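Local coordinates for DisA protein (PDB 6CCA) that probably transfers methyl groups from S-adenosylmethionine to the alpha carbon of polyketide intermediates, building the gem-dimethyl group on the disorazol assembly line, at residues A[298-309]-A[325-336]. Residues are numbered along the deposited sequence; the frame is centred on the assembly and turned at random.
Sequences ERFDVVLGANVV and LLKANGWLVLNE
The ring of Phe-300 lies alongside Leu-325, the two side chains pointing the same way; Phe-300 CD2 comes 4.0 Å from Leu-325 CB, and the carbonyl O of Leu-325 sits at the ring edge, near its plane. Arg-299 CB rests on one ring face toward the rim, and Phe-256 meets the ring edge-to-face. The carboxylate of Asp-301 is reached by the extended chain of Lys-327, whose NZ approaches OD2 on the syn side at 3.0 Å, 27° out of the carboxylate plane. This carboxylate has further partners: Arg-216 at OD1 and Thr-227 N at OD2. At the far end Asn-307 ND2 lies 3.6 Å from Asn-335 CG, the amides turned 53° apart; Asn-335 OD1 is hydrogen-bonded to Gln-402.

Between these ends, strands 302-306 and 330-336 run parallel, 4.8 Å apart at closest approach, in the central sheet of the methyltransferase fold. Their ladder runs from Trp-331 N to Asp-301 O through to Asn-335 N to Gly-305 O. Val-303 CG2, anti to the carbonyl carbon, meets Leu-326 CD2 at 3.6 Å; Val-302 and Leu-304 pack on Val-333 on the other face, which helix 196-216 covers. Beyond the ladder, one water joins Val-309 N to Glu-336 OE2, which His-310 also bonds. With two cationic partners and a backbone N-H, Asp-301 is probably held ionised, tied by charge to Lys-327 ahead of the turn, while backbone bonds and apolar packing join the strands beyond.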
loop_
_atom_site.group_PDB
_atom_site.type_symbol
_atom_site.label_atom_id
_atom_site.label_comp_id
_atom_site.label_asym_id
_atom_site.label_seq_id
_atom_site.Cartn_x
_atom_site.Cartn_y
_atom_site.Cartn_z
ATOM N N GLU A 298 1.458 -20.191 15.817
ATOM C CA GLU A 298 1.578 -21.130 14.714
ATOM C C GLU A 298 0.288 -21.726 14.165
ATOM O O GLU A 298 0.226 -22.865 13.861
ATOM C CB GLU A 298 2.616 -22.224 14.978
ATOM C CG GLU A 298 2.187 -23.220 15.988
ATOM C CD GLU A 298 2.777 -24.610 15.809
ATOM O OE1 GLU A 298 3.163 -25.038 14.733
ATOM O OE2 GLU A 298 2.778 -25.294 16.799
ATOM N N ARG A 299 -0.703 -20.883 14.004
ATOM C CA ARG A 299 -1.966 -21.309 13.510
ATOM C C ARG A 299 -2.118 -21.220 12.009
ATOM O O ARG A 299 -2.926 -21.862 11.449
ATOM C CB ARG A 299 -3.070 -20.490 14.132
ATOM C CG ARG A 299 -4.179 -21.424 14.541
ATOM C CD ARG A 299 -5.554 -20.862 14.448
ATOM N NE ARG A 299 -6.390 -21.681 13.615
ATOM C CZ ARG A 299 -7.680 -21.741 13.740
ATOM N NH1 ARG A 299 -8.268 -21.052 14.697
ATOM N NH2 ARG A 299 -8.367 -22.466 12.906
ATOM N N PHE A 300 -1.324 -20.365 11.407
ATOM C CA PHE A 300 -1.523 -19.961 10.045
ATOM C C PHE A 300 -0.475 -20.453 9.096
ATOM O O PHE A 300 0.660 -20.325 9.366
ATOM C CB PHE A 300 -1.606 -18.437 9.983
ATOM C CG PHE A 300 -2.806 -17.906 10.667
ATOM C CD1 PHE A 300 -4.036 -18.053 10.113
ATOM C CD2 PHE A 300 -2.715 -17.383 11.911
ATOM C CE1 PHE A 300 -5.149 -17.637 10.753
ATOM C CE2 PHE A 300 -3.836 -16.944 12.560
ATOM C CZ PHE A 300 -5.047 -17.082 11.970
ATOM N N ASP A 301 -0.926 -20.972 7.961
ATOM C CA ASP A 301 -0.016 -21.404 6.918
ATOM C C ASP A 301 0.471 -20.202 6.127
ATOM O O ASP A 301 1.574 -20.213 5.580
ATOM C CB ASP A 301 -0.751 -22.347 6.015
ATOM C CG ASP A 301 -1.120 -23.652 6.744
ATOM O OD1 ASP A 301 -0.226 -24.537 6.829
ATOM O OD2 ASP A 301 -2.198 -23.712 7.348
ATOM N N VAL A 302 -0.404 -19.209 5.962
ATOM C CA VAL A 302 -0.111 -18.000 5.125
ATOM C C VAL A 302 -0.711 -16.806 5.821
ATOM O O VAL A 302 -1.828 -16.889 6.343
ATOM C CB VAL A 302 -0.746 -18.086 3.690
ATOM C CG1 VAL A 302 -0.414 -16.869 2.833
ATOM C CG2 VAL A 302 -0.329 -19.334 2.967
ATOM N N VAL A 303 0.049 -15.718 5.846
ATOM C CA VAL A 303 -0.470 -14.424 6.166
ATOM C C VAL A 303 -0.382 -13.529 4.939
ATOM O O VAL A 303 0.714 -13.371 4.372
ATOM C CB VAL A 303 0.259 -13.786 7.311
ATOM C CG1 VAL A 303 -0.252 -12.398 7.601
ATOM C CG2 VAL A 303 0.095 -14.579 8.575
ATOM N N LEU A 304 -1.501 -12.921 4.554
ATOM C CA LEU A 304 -1.592 -11.994 3.426
ATOM C C LEU A 304 -1.810 -10.576 3.928
ATOM O O LEU A 304 -2.684 -10.314 4.784
ATOM C CB LEU A 304 -2.809 -12.374 2.553
ATOM C CG LEU A 304 -3.229 -11.318 1.520
ATOM C CD1 LEU A 304 -2.113 -11.203 0.478
ATOM C CD2 LEU A 304 -4.502 -11.775 0.863
ATOM N N GLY A 305 -1.011 -9.642 3.416
ATOM C CA GLY A 305 -1.138 -8.209 3.749
ATOM C C GLY A 305 -1.136 -7.416 2.477
ATOM O O GLY A 305 -0.071 -7.268 1.852
ATOM N N ALA A 306 -2.283 -6.899 2.084
ATOM C CA ALA A 306 -2.376 -6.188 0.842
ATOM C C ALA A 306 -2.413 -4.754 1.121
ATOM O O ALA A 306 -3.509 -4.227 1.458
ATOM C CB ALA A 306 -3.646 -6.645 0.115
ATOM N N ASN A 307 -1.247 -4.104 1.052
ATOM C CA ASN A 307 -1.055 -2.669 1.154
ATOM C C ASN A 307 -1.414 -2.123 2.543
ATOM O O ASN A 307 -2.013 -1.064 2.639
ATOM C CB ASN A 307 -1.757 -1.870 0.009
ATOM C CG ASN A 307 -0.973 -1.960 -1.328
ATOM O OD1 ASN A 307 0.117 -1.456 -1.438
ATOM N ND2 ASN A 307 -1.555 -2.654 -2.356
ATOM N N VAL A 308 -1.140 -2.901 3.587
ATOM C CA VAL A 308 -1.467 -2.533 4.920
ATOM C C VAL A 308 -0.372 -2.788 5.977
ATOM O O VAL A 308 -0.308 -2.085 7.001
ATOM C CB VAL A 308 -2.741 -3.360 5.383
ATOM C CG1 VAL A 308 -3.982 -2.954 4.577
ATOM C CG2 VAL A 308 -2.500 -4.883 5.282
ATOM N N VAL A 309 0.559 -3.738 5.746
ATOM C CA VAL A 309 1.525 -4.048 6.809
ATOM C C VAL A 309 2.437 -2.863 7.120
ATOM O O VAL A 309 2.956 -2.734 8.273
ATOM C CB VAL A 309 2.378 -5.307 6.471
ATOM C CG1 VAL A 309 3.504 -5.558 7.462
ATOM C CG2 VAL A 309 1.471 -6.542 6.484
ATOM N N LEU A 325 2.379 -15.920 14.641
ATOM C CA LEU A 325 1.147 -16.459 14.101
ATOM C C LEU A 325 1.381 -17.528 13.021
ATOM O O LEU A 325 0.593 -18.458 12.878
ATOM C CB LEU A 325 0.310 -15.368 13.467
ATOM C CG LEU A 325 -0.289 -14.373 14.470
ATOM C CD1 LEU A 325 -0.738 -13.093 13.826
ATOM C CD2 LEU A 325 -1.456 -15.027 15.224
ATOM N N LEU A 326 2.434 -17.343 12.222
ATOM C CA LEU A 326 2.722 -18.307 11.137
ATOM C C LEU A 326 3.334 -19.607 11.658
ATOM O O LEU A 326 4.165 -19.598 12.577
ATOM C CB LEU A 326 3.764 -17.697 10.192
ATOM C CG LEU A 326 3.262 -16.741 9.113
ATOM C CD1 LEU A 326 4.453 -16.151 8.380
ATOM C CD2 LEU A 326 2.313 -17.428 8.130
ATOM N N LYS A 327 2.957 -20.690 11.022
ATOM C CA LYS A 327 3.710 -21.941 11.158
ATOM C C LYS A 327 5.113 -21.752 10.631
ATOM O O LYS A 327 5.384 -20.926 9.767
ATOM C CB LYS A 327 3.028 -23.012 10.324
ATOM C CG LYS A 327 1.687 -23.415 10.919
ATOM C CD LYS A 327 0.952 -24.418 10.084
ATOM C CE LYS A 327 -0.446 -24.634 10.691
ATOM N NZ LYS A 327 -1.190 -25.415 9.665
ATOM N N ALA A 328 6.029 -22.551 11.167
ATOM C CA ALA A 328 7.311 -22.697 10.533
ATOM C C ALA A 328 7.122 -23.024 9.074
ATOM O O ALA A 328 6.291 -23.859 8.702
ATOM C CB ALA A 328 8.117 -23.811 11.274
ATOM N N ASN A 329 7.960 -22.418 8.213
ATOM C CA ASN A 329 7.826 -22.527 6.752
ATOM C C ASN A 329 6.430 -22.103 6.188
ATOM O O ASN A 329 6.047 -22.496 5.060
ATOM C CB ASN A 329 8.023 -23.968 6.315
ATOM C CG ASN A 329 9.399 -24.487 6.713
ATOM O OD1 ASN A 329 10.326 -23.710 6.723
ATOM N ND2 ASN A 329 9.526 -25.783 7.042
ATOM N N GLY A 330 5.720 -21.239 6.960
ATOM C CA GLY A 330 4.529 -20.568 6.459
ATOM C C GLY A 330 4.994 -19.314 5.669
ATOM O O GLY A 330 6.124 -18.787 5.860
ATOM N N TRP A 331 4.132 -18.865 4.790
ATOM C CA TRP A 331 4.476 -17.681 3.940
ATOM C C TRP A 331 3.826 -16.387 4.397
ATOM O O TRP A 331 2.652 -16.382 4.834
ATOM C CB TRP A 331 4.017 -17.934 2.514
ATOM C CG TRP A 331 4.632 -19.076 1.759
ATOM C CD1 TRP A 331 5.465 -20.032 2.220
ATOM C CD2 TRP A 331 4.316 -19.410 0.422
ATOM N NE1 TRP A 331 5.766 -20.911 1.192
ATOM C CE2 TRP A 331 5.030 -20.575 0.093
ATOM C CE3 TRP A 331 3.474 -18.828 -0.545
ATOM C CZ2 TRP A 331 4.971 -21.156 -1.175
ATOM C CZ3 TRP A 331 3.377 -19.414 -1.815
ATOM C CH2 TRP A 331 4.165 -20.578 -2.130
ATOM N N LEU A 332 4.587 -15.303 4.296
ATOM C CA LEU A 332 4.043 -13.960 4.268
ATOM C C LEU A 332 3.966 -13.495 2.822
ATOM O O LEU A 332 4.949 -13.658 2.075
ATOM C CB LEU A 332 4.942 -13.061 5.073
ATOM C CG LEU A 332 4.610 -11.578 5.022
ATOM C CD1 LEU A 332 3.211 -11.319 5.610
ATOM C CD2 LEU A 332 5.640 -10.753 5.797
ATOM N N VAL A 333 2.790 -13.058 2.401
ATOM C CA VAL A 333 2.587 -12.558 1.042
ATOM C C VAL A 333 2.208 -11.085 1.193
ATOM O O VAL A 333 1.176 -10.722 1.851
ATOM C CB VAL A 333 1.464 -13.322 0.348
ATOM C CG1 VAL A 333 1.237 -12.712 -1.034
ATOM C CG2 VAL A 333 1.820 -14.805 0.295
ATOM N N LEU A 334 3.067 -10.219 0.666
ATOM C CA LEU A 334 2.821 -8.774 0.685
ATOM C C LEU A 334 2.522 -8.242 -0.710
ATOM O O LEU A 334 3.209 -8.643 -1.688
ATOM C CB LEU A 334 4.054 -8.038 1.234
ATOM C CG LEU A 334 4.567 -8.354 2.603
ATOM C CD1 LEU A 334 5.910 -7.690 2.903
ATOM C CD2 LEU A 334 3.533 -7.928 3.638
ATOM N N ASN A 335 1.536 -7.340 -0.789
ATOM C CA ASN A 335 1.369 -6.466 -1.925
ATOM C C ASN A 335 1.576 -5.061 -1.407
ATOM O O ASN A 335 0.822 -4.611 -0.488
ATOM C CB ASN A 335 -0.029 -6.638 -2.469
ATOM C CG ASN A 335 -0.300 -5.774 -3.700
ATOM O OD1 ASN A 335 0.563 -4.999 -4.144
ATOM N ND2 ASN A 335 -1.472 -5.985 -4.312
ATOM N N GLU A 336 2.624 -4.414 -1.869
ATOM C CA GLU A 336 3.067 -3.153 -1.325
ATOM C C GLU A 336 3.477 -2.137 -2.405
ATOM O O GLU A 336 3.993 -2.477 -3.457
ATOM C CB GLU A 336 4.304 -3.334 -0.384
ATOM C CG GLU A 336 3.949 -3.780 1.040
ATOM C CD GLU A 336 3.333 -2.632 1.855
ATOM O OE1 GLU A 336 3.683 -1.455 1.682
ATOM O OE2 GLU A 336 2.475 -2.899 2.692
HETATM O O HOH W 1 4.959 -24.765 12.736
HETATM O O HOH W 2 1.098 -4.957 3.260
HETATM O O HOH W 3 1.724 0.053 0.249
#